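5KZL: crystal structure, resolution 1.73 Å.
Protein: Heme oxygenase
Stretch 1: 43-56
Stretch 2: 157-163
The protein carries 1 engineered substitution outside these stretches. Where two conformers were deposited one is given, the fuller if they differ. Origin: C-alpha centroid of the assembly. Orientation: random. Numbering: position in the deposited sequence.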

# COMPACT_ATOMS: atom_id res chain seq x y z
N THR A 43 -18.00 -4.31 4.85
CA THR A 43 -17.26 -3.14 4.39
C THR A 43 -15.75 -3.40 4.43
O THR A 43 -15.04 -3.09 3.48
CB THR A 43 -17.71 -1.90 5.18
OG1 THR A 43 -19.13 -1.77 5.05
CG2 THR A 43 -17.06 -0.64 4.70
N TYR A 44 -15.27 -3.99 5.52
CA TYR A 44 -13.86 -4.32 5.67
C TYR A 44 -13.37 -5.26 4.56
O TYR A 44 -12.29 -5.06 4.00
CB TYR A 44 -13.57 -4.90 7.07
CG TYR A 44 -12.09 -5.10 7.28
CD1 TYR A 44 -11.24 -4.01 7.49
CD2 TYR A 44 -11.52 -6.37 7.26
CE1 TYR A 44 -9.87 -4.19 7.67
CE2 TYR A 44 -10.15 -6.56 7.42
CZ TYR A 44 -9.33 -5.46 7.63
OH TYR A 44 -7.97 -5.63 7.76
N ALA A 45 -14.17 -6.30 4.25
CA ALA A 45 -13.85 -7.27 3.20
C ALA A 45 -13.74 -6.60 1.80
O ALA A 45 -12.80 -6.92 1.06
CB ALA A 45 -14.87 -8.41 3.20
N ARG A 46 -14.66 -5.65 1.47
CA ARG A 46 -14.64 -4.91 0.21
C ARG A 46 -13.38 -4.04 0.14
O ARG A 46 -12.76 -3.92 -0.92
CB ARG A 46 -15.92 -4.06 0.02
CG ARG A 46 -17.19 -4.92 -0.07
CD ARG A 46 -18.44 -4.13 -0.44
NE ARG A 46 -18.98 -3.36 0.67
CZ ARG A 46 -19.82 -3.84 1.58
NH1 ARG A 46 -20.20 -5.12 1.54
NH2 ARG A 46 -20.28 -3.07 2.55
N HIS A 47 -12.96 -3.50 1.30
CA HIS A 47 -11.75 -2.70 1.44
C HIS A 47 -10.53 -3.60 1.08
O HIS A 47 -9.68 -3.17 0.29
CB HIS A 47 -11.72 -2.14 2.87
CG HIS A 47 -10.37 -1.96 3.48
ND1 HIS A 47 -9.67 -0.78 3.32
CD2 HIS A 47 -9.69 -2.78 4.31
CE1 HIS A 47 -8.57 -0.92 4.04
NE2 HIS A 47 -8.51 -2.12 4.62
N LEU A 48 -10.49 -4.87 1.58
CA LEU A 48 -9.42 -5.82 1.21
C LEU A 48 -9.46 -6.18 -0.27
O LEU A 48 -8.40 -6.41 -0.85
CB LEU A 48 -9.43 -7.13 2.05
CG LEU A 48 -9.29 -7.00 3.58
CD1 LEU A 48 -9.60 -8.32 4.27
CD2 LEU A 48 -7.92 -6.47 3.99
N GLU A 49 -10.66 -6.24 -0.89
CA GLU A 49 -10.76 -6.57 -2.31
C GLU A 49 -10.09 -5.52 -3.15
O GLU A 49 -9.36 -5.88 -4.06
CB GLU A 49 -12.21 -6.66 -2.75
CG GLU A 49 -12.91 -7.86 -2.16
CD GLU A 49 -14.37 -7.91 -2.52
OE1 GLU A 49 -14.91 -6.91 -3.06
OE2 GLU A 49 -14.99 -8.97 -2.29
N ALA A 50 -10.34 -4.23 -2.84
CA ALA A 50 -9.73 -3.11 -3.56
C ALA A 50 -8.20 -3.19 -3.43
O ALA A 50 -7.51 -3.05 -4.44
CB ALA A 50 -10.23 -1.78 -3.02
N PHE A 51 -7.67 -3.49 -2.22
CA PHE A 51 -6.23 -3.64 -2.00
C PHE A 51 -5.69 -4.86 -2.74
O PHE A 51 -4.60 -4.78 -3.30
CB PHE A 51 -5.90 -3.72 -0.50
CG PHE A 51 -5.83 -2.38 0.21
CD1 PHE A 51 -5.47 -1.22 -0.48
CD2 PHE A 51 -6.04 -2.30 1.58
CE1 PHE A 51 -5.38 0.00 0.19
CE2 PHE A 51 -5.90 -1.08 2.25
CZ PHE A 51 -5.60 0.07 1.55
N TYR A 52 -6.45 -5.96 -2.79
CA TYR A 52 -5.99 -7.11 -3.56
C TYR A 52 -5.63 -6.71 -5.00
O TYR A 52 -4.53 -7.03 -5.47
CB TYR A 52 -7.00 -8.26 -3.57
CG TYR A 52 -6.55 -9.33 -4.55
CD1 TYR A 52 -5.55 -10.23 -4.20
CD2 TYR A 52 -7.01 -9.34 -5.86
CE1 TYR A 52 -5.07 -11.17 -5.12
CE2 TYR A 52 -6.55 -10.28 -6.79
CZ TYR A 52 -5.57 -11.19 -6.41
OH TYR A 52 -5.10 -12.10 -7.33
N TYR A 53 -6.55 -6.03 -5.71
CA TYR A 53 -6.31 -5.65 -7.10
C TYR A 53 -5.14 -4.67 -7.24
O TYR A 53 -4.32 -4.77 -8.16
CB TYR A 53 -7.61 -5.13 -7.75
CG TYR A 53 -8.64 -6.23 -7.91
CD1 TYR A 53 -8.38 -7.33 -8.72
CD2 TYR A 53 -9.85 -6.19 -7.22
CE1 TYR A 53 -9.30 -8.37 -8.84
CE2 TYR A 53 -10.77 -7.24 -7.32
CZ TYR A 53 -10.50 -8.31 -8.17
OH TYR A 53 -11.40 -9.34 -8.34
N VAL A 54 -5.03 -3.75 -6.29
CA VAL A 54 -3.97 -2.74 -6.30
C VAL A 54 -2.60 -3.39 -6.15
O VAL A 54 -1.71 -3.17 -6.98
CB VAL A 54 -4.24 -1.67 -5.20
CG1 VAL A 54 -3.02 -0.80 -4.94
CG2 VAL A 54 -5.47 -0.83 -5.56
N TYR A 55 -2.43 -4.20 -5.09
CA TYR A 55 -1.15 -4.87 -4.84
C TYR A 55 -0.82 -5.91 -5.90
O TYR A 55 0.34 -6.04 -6.23
CB TYR A 55 -1.10 -5.46 -3.43
CG TYR A 55 -0.94 -4.41 -2.35
CD1 TYR A 55 0.32 -4.00 -1.94
CD2 TYR A 55 -2.05 -3.84 -1.73
CE1 TYR A 55 0.48 -3.05 -0.92
CE2 TYR A 55 -1.91 -2.91 -0.70
CZ TYR A 55 -0.64 -2.51 -0.31
OH TYR A 55 -0.48 -1.59 0.69
N GLU A 56 -1.81 -6.63 -6.45
CA GLU A 56 -1.57 -7.60 -7.53
C GLU A 56 -0.91 -6.87 -8.70
O GLU A 56 0.10 -7.35 -9.22
CB GLU A 56 -2.88 -8.26 -7.98
CG GLU A 56 -2.76 -9.06 -9.27
CD GLU A 56 -4.07 -9.67 -9.72
OE1 GLU A 56 -5.04 -8.92 -9.95
OE2 GLU A 56 -4.12 -10.92 -9.84
N LYS A 157 -5.91 -14.65 13.06
CA LYS A 157 -6.72 -14.78 11.84
C LYS A 157 -7.16 -13.42 11.29
O LYS A 157 -7.37 -12.48 12.04
CB LYS A 157 -7.96 -15.67 12.09
CG LYS A 157 -7.65 -17.13 12.45
CD LYS A 157 -7.60 -18.03 11.21
CE LYS A 157 -8.14 -19.42 11.47
NZ LYS A 157 -7.12 -20.30 12.07
N GLY A 158 -7.27 -13.36 9.96
CA GLY A 158 -7.76 -12.21 9.20
C GLY A 158 -6.94 -10.95 9.27
O GLY A 158 -7.47 -9.88 8.98
N ILE A 159 -5.65 -11.05 9.64
CA ILE A 159 -4.76 -9.88 9.76
C ILE A 159 -3.43 -10.11 9.04
O ILE A 159 -2.49 -9.38 9.32
CB ILE A 159 -4.51 -9.51 11.25
CG1 ILE A 159 -3.94 -10.74 12.05
CG2 ILE A 159 -5.75 -8.89 11.90
CD1 ILE A 159 -3.19 -10.42 13.31
N SER A 160 -3.33 -11.12 8.11
CA SER A 160 -2.08 -11.38 7.39
C SER A 160 -1.59 -10.13 6.66
O SER A 160 -0.38 -9.90 6.60
CB SER A 160 -2.21 -12.57 6.44
OG SER A 160 -0.96 -12.84 5.82
N PHE A 161 -2.51 -9.28 6.17
CA PHE A 161 -2.13 -8.05 5.47
C PHE A 161 -1.18 -7.15 6.26
O PHE A 161 -0.36 -6.47 5.67
CB PHE A 161 -3.38 -7.29 5.02
CG PHE A 161 -3.14 -5.95 4.35
CD1 PHE A 161 -2.36 -5.86 3.20
CD2 PHE A 161 -3.77 -4.80 4.83
CE1 PHE A 161 -2.17 -4.63 2.56
CE2 PHE A 161 -3.60 -3.57 4.17
CZ PHE A 161 -2.81 -3.50 3.04
N TYR A 162 -1.29 -7.15 7.59
CA TYR A 162 -0.47 -6.29 8.44
C TYR A 162 0.82 -6.92 8.93
O TYR A 162 1.58 -6.25 9.64
CB TYR A 162 -1.29 -5.84 9.65
CG TYR A 162 -2.62 -5.24 9.27
CD1 TYR A 162 -2.69 -3.99 8.67
CD2 TYR A 162 -3.80 -5.93 9.48
CE1 TYR A 162 -3.90 -3.44 8.27
CE2 TYR A 162 -5.03 -5.40 9.09
CZ TYR A 162 -5.08 -4.14 8.50
OH TYR A 162 -6.27 -3.61 8.10
N GLU A 163 1.08 -8.19 8.57
CA GLU A 163 2.25 -8.93 9.04
C GLU A 163 3.27 -9.23 7.94
O GLU A 163 2.91 -9.57 6.80
CB GLU A 163 1.81 -10.21 9.76
CG GLU A 163 0.84 -9.98 10.91
CD GLU A 163 0.68 -11.21 11.78
OE1 GLU A 163 0.68 -12.33 11.22
OE2 GLU A 163 0.55 -11.06 13.01
O HOH W 1 -7.09 -8.02 7.18
O HOH W 2 -6.16 -1.49 6.09

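This is a small, almost wholly aromatic contact, 277 Å² with both sides summed, in which one helix meets a short 3-10 turn through a tyrosine pair joined by a hydrogen bond, two bridging waters and a cluster of three aromatic rings. Stretch 1 is helical throughout, held by i to i+4 backbone hydrogen bonds such as L48 N to Y44 O (3.0 Å) and Y55 N to F51 O (2.9 Å). That periodicity places Y44, F51 and Y55 with their CA-to-CB bonds toward the turn, while A45, E49 and A50 are out of its reach. In stretch 2 the turn is tied by Y162 N to I159 O (3.1 Å) and E163 N to S160 O (3.0 Å), and it presents F161 and Y162 to the helix.

The polar end centres on the hydroxyls of Y44 and Y162. Y44 OH and Y162 OH lie 2.7 Å apart and form a hydrogen bond, each oxygen at the edge of the other ring and near its plane. Water 1 extends this link: it accepts from Y44 OH at 2.6 Å and donates to G158 O at 2.6 Å, joining the helix to the loop backbone across a gap where Y44 OH and G158 O are themselves 4.4 Å apart. G158 has phi/psi of 64/21, a positive phi that by itself favours glycine. On the Y162 side, water 2 hydrogen-bonds to H47 NE2 at 2.8 Å and to Y162 OH at 2.9 Å. It spans the 4.4 Å between H47 NE2 and Y162 OH, so the imidazole joins the network through solvent. The CA-to-CB bonds of both H47 and Y162 point sideways, but the ends of their side chains come nearer to the opposing stretch.

The apolar end is built on F161, which has the largest area covered by the other stretch, 91 Å². With chi1 at 177° (t) and its CA-to-CB bond toward the helix, its ring reaches both F51 and Y55, one helical turn apart. Its edge is directed toward the face of Y55 in an offset edge-to-face pair, with centroids 5.6 Å apart and planes at 75°; Y55 CE2 and F161 CE1 approach to 3.7 Å. The F51 pair is oblique, with centroids at 5.3 Å and planes at 34°, and F51 CD2 lies 3.7 Å from F161 CZ. The hydroxyl of Y55 is hydrogen-bonded elsewhere in the structure.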